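Cytochrome C' from Allochromatium vinosum is a high-spin, dimeric bacterial c-type cytochrome that binds heme without a sixth iron ligand and has electron transfer activity, its exact role being unknown. Local coordinates of one contact, PDB 1BBH (chain A, 1.80 Å), residues R89-A94 and G115-A120, beside the matching contact of the related cytochrome c' from Thermochromatium tepidum, PDB 3VRC (chain B, 1.00 Å), residues R89-A94 and A115-A120. Structure 2 is superposed on structure 1 by the backbone atoms of these residues (RMSD 0.25 Å); each is numbered along its deposited sequence.

Structure 1 (1BBH); sequences REFVGA and GDVGAA. With HEC (heme c), chain C.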
loop_
_atom_site.group_PDB
_atom_site.type_symbol
_atom_site.label_atom_id
_atom_site.label_comp_id
_atom_site.label_asym_id
_atom_site.label_seq_id
_atom_site.Cartn_x
_atom_site.Cartn_y
_atom_site.Cartn_z
ATOM N N ARG A 89 -13.840 6.711 9.611
ATOM C CA ARG A 89 -13.216 6.704 10.925
ATOM C C ARG A 89 -13.495 5.370 11.633
ATOM O O ARG A 89 -12.650 4.864 12.384
ATOM C CB ARG A 89 -13.697 7.994 11.699
ATOM C CG ARG A 89 -14.959 7.992 12.521
ATOM C CD ARG A 89 -15.005 9.321 13.327
ATOM N NE ARG A 89 -15.124 10.481 12.483
ATOM C CZ ARG A 89 -16.277 10.987 12.067
ATOM N NH1 ARG A 89 -17.485 10.598 12.476
ATOM N NH2 ARG A 89 -16.185 11.969 11.201
ATOM N N GLU A 90 -14.610 4.691 11.333
ATOM C CA GLU A 90 -14.885 3.359 11.850
ATOM C C GLU A 90 -13.842 2.401 11.254
ATOM O O GLU A 90 -13.310 1.574 11.980
ATOM C CB GLU A 90 -16.270 2.866 11.448
ATOM C CG GLU A 90 -17.280 3.678 12.256
ATOM C CD GLU A 90 -18.763 3.559 11.950
ATOM O OE1 GLU A 90 -19.169 2.747 11.116
ATOM O OE2 GLU A 90 -19.519 4.309 12.571
ATOM N N PHE A 91 -13.495 2.558 9.967
ATOM C CA PHE A 91 -12.480 1.739 9.327
ATOM C C PHE A 91 -11.101 2.013 9.952
ATOM O O PHE A 91 -10.439 1.000 10.253
ATOM C CB PHE A 91 -12.514 2.012 7.809
ATOM C CG PHE A 91 -11.396 1.313 7.038
ATOM C CD1 PHE A 91 -11.218 -0.049 7.154
ATOM C CD2 PHE A 91 -10.556 2.061 6.238
ATOM C CE1 PHE A 91 -10.178 -0.647 6.459
ATOM C CE2 PHE A 91 -9.520 1.453 5.546
ATOM C CZ PHE A 91 -9.340 0.099 5.671
ATOM N N VAL A 92 -10.607 3.228 10.268
ATOM C CA VAL A 92 -9.271 3.286 10.851
ATOM C C VAL A 92 -9.336 2.733 12.264
ATOM O O VAL A 92 -8.359 2.124 12.711
ATOM C CB VAL A 92 -8.489 4.747 10.942
ATOM C CG1 VAL A 92 -8.931 5.543 9.748
ATOM C CG2 VAL A 92 -8.538 5.403 12.337
ATOM N N GLY A 93 -10.447 2.844 12.991
ATOM C CA GLY A 93 -10.483 2.242 14.311
ATOM C C GLY A 93 -10.417 0.705 14.216
ATOM O O GLY A 93 -9.675 0.067 14.957
ATOM N N ALA A 94 -11.115 0.082 13.292
ATOM C CA ALA A 94 -11.081 -1.373 13.159
ATOM C C ALA A 94 -9.701 -1.820 12.658
ATOM O O ALA A 94 -9.201 -2.860 13.092
ATOM C CB ALA A 94 -12.093 -1.870 12.146
ATOM N N GLY A 115 -12.860 -9.867 11.122
ATOM C CA GLY A 115 -14.277 -9.829 10.766
ATOM C C GLY A 115 -14.777 -8.411 10.839
ATOM O O GLY A 115 -15.429 -7.918 9.933
ATOM N N ASP A 116 -14.376 -7.673 11.844
ATOM C CA ASP A 116 -14.723 -6.240 11.927
ATOM C C ASP A 116 -14.083 -5.346 10.897
ATOM O O ASP A 116 -14.707 -4.344 10.496
ATOM C CB ASP A 116 -14.362 -5.606 13.262
ATOM C CG ASP A 116 -14.997 -6.338 14.453
ATOM O OD1 ASP A 116 -16.094 -6.912 14.307
ATOM O OD2 ASP A 116 -14.372 -6.354 15.521
ATOM N N VAL A 117 -12.858 -5.662 10.457
ATOM C CA VAL A 117 -12.286 -4.864 9.387
ATOM C C VAL A 117 -13.018 -5.188 8.102
ATOM O O VAL A 117 -13.363 -4.276 7.345
ATOM C CB VAL A 117 -10.747 -5.127 9.205
ATOM C CG1 VAL A 117 -10.254 -4.471 7.956
ATOM C CG2 VAL A 117 -9.966 -4.487 10.309
ATOM N N GLY A 118 -13.327 -6.453 7.821
ATOM C CA GLY A 118 -14.102 -6.864 6.647
ATOM C C GLY A 118 -15.456 -6.158 6.494
ATOM O O GLY A 118 -15.829 -5.687 5.407
ATOM N N ALA A 119 -16.123 -6.047 7.645
ATOM C CA ALA A 119 -17.405 -5.348 7.772
ATOM C C ALA A 119 -17.288 -3.915 7.303
ATOM O O ALA A 119 -18.129 -3.381 6.555
ATOM C CB ALA A 119 -17.831 -5.324 9.222
ATOM N N ALA A 120 -16.199 -3.255 7.709
ATOM C CA ALA A 120 -16.031 -1.880 7.355
ATOM C C ALA A 120 -15.713 -1.776 5.888
ATOM O O ALA A 120 -16.255 -0.873 5.239
ATOM C CB ALA A 120 -14.941 -1.301 8.221
HETATM FE FE HEC C . -12.699 -0.475 -1.162
HETATM C CHA HEC C . -12.460 -0.098 -4.502
HETATM C CHB HEC C . -10.878 -3.266 -1.324
HETATM C CHC HEC C . -12.217 -0.390 2.231
HETATM C CHD HEC C . -14.317 2.512 -0.970
HETATM N NA HEC C . -11.833 -1.510 -2.695
HETATM C C1A HEC C . -11.849 -1.229 -3.987
HETATM C C2A HEC C . -11.180 -2.224 -4.704
HETATM C C3A HEC C . -10.724 -3.130 -3.753
HETATM C C4A HEC C . -11.145 -2.648 -2.541
HETATM C CMA HEC C . -9.954 -4.435 -3.987
HETATM C CAA HEC C . -10.988 -2.332 -6.201
HETATM C CBA HEC C . -9.773 -1.537 -6.665
HETATM C CGA HEC C . -9.503 -1.696 -8.163
HETATM O O1A HEC C . -8.681 -2.541 -8.497
HETATM O O2A HEC C . -10.073 -1.003 -9.000
HETATM N NB HEC C . -11.660 -1.611 0.217
HETATM C C1B HEC C . -11.105 -2.798 -0.039
HETATM C C2B HEC C . -10.783 -3.498 1.125
HETATM C C3B HEC C . -11.161 -2.649 2.182
HETATM C C4B HEC C . -11.689 -1.508 1.558
HETATM C CMB HEC C . -10.207 -4.911 1.170
HETATM C CAB HEC C . -10.986 -2.776 3.578
HETATM C CBB HEC C . -9.762 -3.336 4.208
HETATM N NC HEC C . -13.137 0.862 0.355
HETATM C C1C HEC C . -12.876 0.726 1.657
HETATM C C2C HEC C . -13.383 1.799 2.388
HETATM C C3C HEC C . -14.070 2.633 1.492
HETATM C C4C HEC C . -13.875 2.013 0.252
HETATM C CMC HEC C . -13.251 1.864 3.895
HETATM C CAC HEC C . -14.808 3.844 1.791
HETATM C CBC HEC C . -14.792 4.602 3.104
HETATM N ND HEC C . -13.289 0.961 -2.513
HETATM C C1D HEC C . -14.020 2.070 -2.252
HETATM C C2D HEC C . -14.369 2.727 -3.417
HETATM C C3D HEC C . -13.829 1.965 -4.426
HETATM C C4D HEC C . -13.166 0.902 -3.821
HETATM C CMD HEC C . -15.145 4.049 -3.625
HETATM C CAD HEC C . -13.835 2.305 -5.893
HETATM C CBD HEC C . -12.611 3.193 -6.190
HETATM C CGD HEC C . -12.509 3.639 -7.643
HETATM O O1D HEC C . -12.833 2.923 -8.585
HETATM O O2D HEC C . -12.084 4.754 -7.846
#
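Phe-91 holds CG anti to its backbone N (chi1 174°), and Val-117 holds CG1 anti to its own (chi1 170°); both groups thereby reach the heme and meet beside it, CE1 of Phe-91 lying 4.1 Å from CG1 of Val-117. The carriers are helix 81-102 and helix 107-128, antiparallel neighbours in the cytochrome c' four-helix bundle; the axes of the two segments approach to 9.0 Å, with 160° between their directions. CB of Ala-120 touches CD1 of Phe-91 (4.1 Å). Toward the heme, CE1 of Phe-91 is 3.5 Å from heme CBB and its CD2 3.6 Å from heme CMC. Further along, Val-117 CG2 packs 3.8 Å from CB of Ala-94, which also sits 4.0 Å from O of Asp-116. Helix 5-31 adds Met-19 against Phe-91 and Met-23 against Val-117. Glu-90 pairs with Lys-86 in a salt bridge. Phe-91 and Val-117 line the heme, Val-117 beside Cys-121, a covalent heme ligand.

Comparison
No hydrogen bond crosses between the helices in either structure, so the contact rests on apolar packing. Its main exchange is Phe-91(A) against Leu-91(B), both buried and both with CG anti to the backbone N (chi1 174° and -179°). Their CB atoms coincide within the error, and CD1 of Phe-91(A) and CD1 of Leu-91(B) are 0.6 Å apart after superposition. The contacts with Val-117(A) and Ala-120(A), and with Val-117(B) and Ala-120(B), are kept: the CD1 to CB distance is 4.1 Å for Phe-91(A) to Ala-120(A) and 4.0 Å for Leu-91(B) to Ala-120(B). CE1 and CZ of Phe-91(A), the far part of its ring, have no counterpart in Leu-91(B), so the packing there may differ, though heme c is bound at this place in both structures. Asp-116(A), Val-117(A) and their counterparts keep their places. Position 90 also differs in sequence, Glu-90(A) against Asp-90(B). Away from the interface, Val-92(A) has three side-chain carbons that Gly-92(B) lacks, whereas Thr-93(B) has CB, OG1 and CG2 beyond Gly-93(A), and Ala-115(B) adds an exposed CB relative to Gly-115(A).

Structure 2 (3VRC); sequences RDLGTA and ADVGAA. With HEC (heme c), chain D.
With chi1 at -179°, Leu-91 sets CG anti to its backbone N, while Val-117 does the same with CG1 (chi1 173°); the two branches converge beside the heme, CD1 of Leu-91 lying 3.8 Å from CG1 of Val-117. CB of Ala-120 touches the same CD1 of Leu-91 (4.0 Å). Toward the heme, CD1 of Leu-91 is 3.7 Å from heme CAB and its CD2 3.7 Å from heme CMC. Further along, Val-117 CG2 packs 3.8 Å from CB of Ala-94, which also sits 4.1 Å from O of Asp-116. Helix 5-31 adds Met-19 against Leu-91 and Met-23 against Val-117. At the margin Asp-90 pairs with Lys-86 in a salt bridge. With CG1 of Val-117 3.9 Å from heme CBB and O of Ala-120 3.8 Å from heme CMC, Leu-91, Val-117 and Ala-120 belong to the heme c pocket.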
loop_
_atom_site.group_PDB
_atom_site.type_symbol
_atom_site.label_atom_id
_atom_site.label_comp_id
_atom_site.label_asym_id
_atom_site.label_seq_id
_atom_site.Cartn_x
_atom_site.Cartn_y
_atom_site.Cartn_z
ATOM N N ARG B 89 -13.726 6.512 9.356
ATOM C CA ARG B 89 -13.249 6.433 10.747
ATOM C C ARG B 89 -13.521 5.090 11.368
ATOM O O ARG B 89 -12.655 4.588 12.112
ATOM C CB ARG B 89 -13.885 7.556 11.558
ATOM C CG ARG B 89 -13.281 8.931 11.295
ATOM C CD ARG B 89 -13.739 10.045 12.250
ATOM N NE ARG B 89 -15.198 10.147 12.378
ATOM C CZ ARG B 89 -15.999 10.879 11.591
ATOM N NH1 ARG B 89 -15.521 11.576 10.553
ATOM N NH2 ARG B 89 -17.299 10.870 11.824
ATOM N N ASP B 90 -14.663 4.452 11.035
ATOM C CA ASP B 90 -14.900 3.131 11.531
ATOM C C ASP B 90 -13.829 2.173 11.023
ATOM O O ASP B 90 -13.352 1.329 11.795
ATOM C CB ASP B 90 -16.243 2.574 11.034
ATOM C CG ASP B 90 -17.497 3.195 11.686
ATOM O OD1 ASP B 90 -17.381 3.950 12.650
ATOM O OD2 ASP B 90 -18.599 2.866 11.100
ATOM N N LEU B 91 -13.427 2.293 9.760
ATOM C CA LEU B 91 -12.323 1.478 9.267
ATOM C C LEU B 91 -11.037 1.788 10.012
ATOM O O LEU B 91 -10.319 0.835 10.377
ATOM C CB LEU B 91 -12.101 1.661 7.766
ATOM C CG LEU B 91 -10.970 0.793 7.223
ATOM C CD1 LEU B 91 -11.370 -0.653 7.206
ATOM C CD2 LEU B 91 -10.533 1.259 5.826
ATOM N N GLY B 92 -10.707 3.054 10.242
ATOM C CA GLY B 92 -9.459 3.364 10.900
ATOM C C GLY B 92 -9.353 2.689 12.260
ATOM O O GLY B 92 -8.319 2.141 12.637
ATOM N N THR B 93 -10.456 2.781 13.024
ATOM C CA THR B 93 -10.483 2.221 14.381
ATOM C C THR B 93 -10.408 0.713 14.292
ATOM O O THR B 93 -9.606 0.064 15.053
ATOM C CB THR B 93 -11.781 2.651 15.068
ATOM O OG1 THR B 93 -11.739 4.087 15.158
ATOM C CG2 THR B 93 -11.984 1.950 16.433
ATOM N N ALA B 94 -11.175 0.063 13.430
ATOM C CA ALA B 94 -11.160 -1.398 13.312
ATOM C C ALA B 94 -9.781 -1.845 12.852
ATOM O O ALA B 94 -9.262 -2.877 13.336
ATOM C CB ALA B 94 -12.242 -1.887 12.369
ATOM N N ALA B 115 -12.709 -9.788 10.967
ATOM C CA ALA B 115 -14.137 -9.692 10.628
ATOM C C ALA B 115 -14.619 -8.270 10.761
ATOM O O ALA B 115 -15.349 -7.789 9.891
ATOM C CB ALA B 115 -14.924 -10.620 11.564
ATOM N N ASP B 116 -14.234 -7.584 11.811
ATOM C CA ASP B 116 -14.709 -6.226 12.025
ATOM C C ASP B 116 -14.154 -5.283 10.915
ATOM O O ASP B 116 -14.854 -4.402 10.423
ATOM C CB ASP B 116 -14.333 -5.666 13.380
ATOM C CG ASP B 116 -15.020 -6.363 14.560
ATOM O OD1 ASP B 116 -15.882 -7.217 14.306
ATOM O OD2 ASP B 116 -14.643 -6.069 15.697
ATOM N N VAL B 117 -12.892 -5.458 10.537
ATOM C CA VAL B 117 -12.355 -4.673 9.412
ATOM C C VAL B 117 -13.111 -4.978 8.148
ATOM O O VAL B 117 -13.513 -4.023 7.438
ATOM C CB VAL B 117 -10.834 -4.923 9.270
ATOM C CG1 VAL B 117 -10.320 -4.255 8.020
ATOM C CG2 VAL B 117 -10.100 -4.362 10.491
ATOM N N GLY B 118 -13.275 -6.249 7.773
ATOM C CA GLY B 118 -13.949 -6.564 6.538
ATOM C C GLY B 118 -15.343 -5.958 6.514
ATOM O O GLY B 118 -15.812 -5.517 5.461
ATOM N N ALA B 119 -16.031 -5.979 7.658
ATOM C CA ALA B 119 -17.378 -5.380 7.707
ATOM C C ALA B 119 -17.313 -3.884 7.411
ATOM O O ALA B 119 -18.217 -3.347 6.761
ATOM C CB ALA B 119 -18.004 -5.671 9.054
ATOM N N ALA B 120 -16.264 -3.214 7.901
ATOM C CA ALA B 120 -16.112 -1.781 7.650
ATOM C C ALA B 120 -15.825 -1.506 6.158
ATOM O O ALA B 120 -16.342 -0.538 5.598
ATOM C CB ALA B 120 -15.053 -1.172 8.557
HETATM FE FE HEC D . -12.605 0.389 -0.775
HETATM C CHA HEC D . -12.372 0.951 -4.178
HETATM C CHB HEC D . -10.749 -2.483 -1.098
HETATM C CHC HEC D . -12.362 0.148 2.614
HETATM C CHD HEC D . -14.435 3.245 -0.475
HETATM N NA HEC D . -11.773 -0.638 -2.373
HETATM C C1A HEC D . -11.775 -0.249 -3.676
HETATM C C2A HEC D . -11.200 -1.259 -4.490
HETATM C C3A HEC D . -10.738 -2.284 -3.619
HETATM C C4A HEC D . -11.083 -1.794 -2.308
HETATM C CMA HEC D . -9.986 -3.517 -3.934
HETATM C CAA HEC D . -11.184 -1.270 -5.985
HETATM C CBA HEC D . -9.872 -1.368 -6.599
HETATM C CGA HEC D . -9.109 -0.163 -6.173
HETATM O O1A HEC D . -7.877 -0.375 -5.885
HETATM O O2A HEC D . -9.564 0.987 -6.158
HETATM N NB HEC D . -11.669 -0.901 0.509
HETATM C C1B HEC D . -11.000 -2.005 0.209
HETATM C C2B HEC D . -10.635 -2.779 1.375
HETATM C C3B HEC D . -11.073 -1.981 2.434
HETATM C C4B HEC D . -11.712 -0.817 1.864
HETATM C CMB HEC D . -9.927 -4.064 1.425
HETATM C CAB HEC D . -11.026 -2.231 3.932
HETATM C CBB HEC D . -9.789 -2.822 4.484
HETATM N NC HEC D . -13.277 1.505 0.797
HETATM C C1C HEC D . -13.112 1.242 2.132
HETATM C C2C HEC D . -13.839 2.187 2.975
HETATM C C3C HEC D . -14.413 3.083 2.048
HETATM C C4C HEC D . -14.055 2.607 0.724
HETATM C CMC HEC D . -13.901 2.090 4.452
HETATM C CAC HEC D . -15.309 4.268 2.308
HETATM C CBC HEC D . -15.251 4.851 3.688
HETATM N ND HEC D . -13.318 1.773 -2.048
HETATM C C1D HEC D . -14.029 2.890 -1.763
HETATM C C2D HEC D . -14.320 3.688 -2.915
HETATM C C3D HEC D . -13.679 3.091 -3.968
HETATM C C4D HEC D . -13.025 1.909 -3.383
HETATM C CMD HEC D . -15.166 4.944 -2.940
HETATM C CAD HEC D . -13.547 3.530 -5.395
HETATM C CBD HEC D . -12.286 4.420 -5.560
HETATM C CGD HEC D . -12.174 5.012 -6.955
HETATM O O1D HEC D . -12.325 4.220 -7.930
HETATM O O2D HEC D . -11.983 6.234 -7.056
#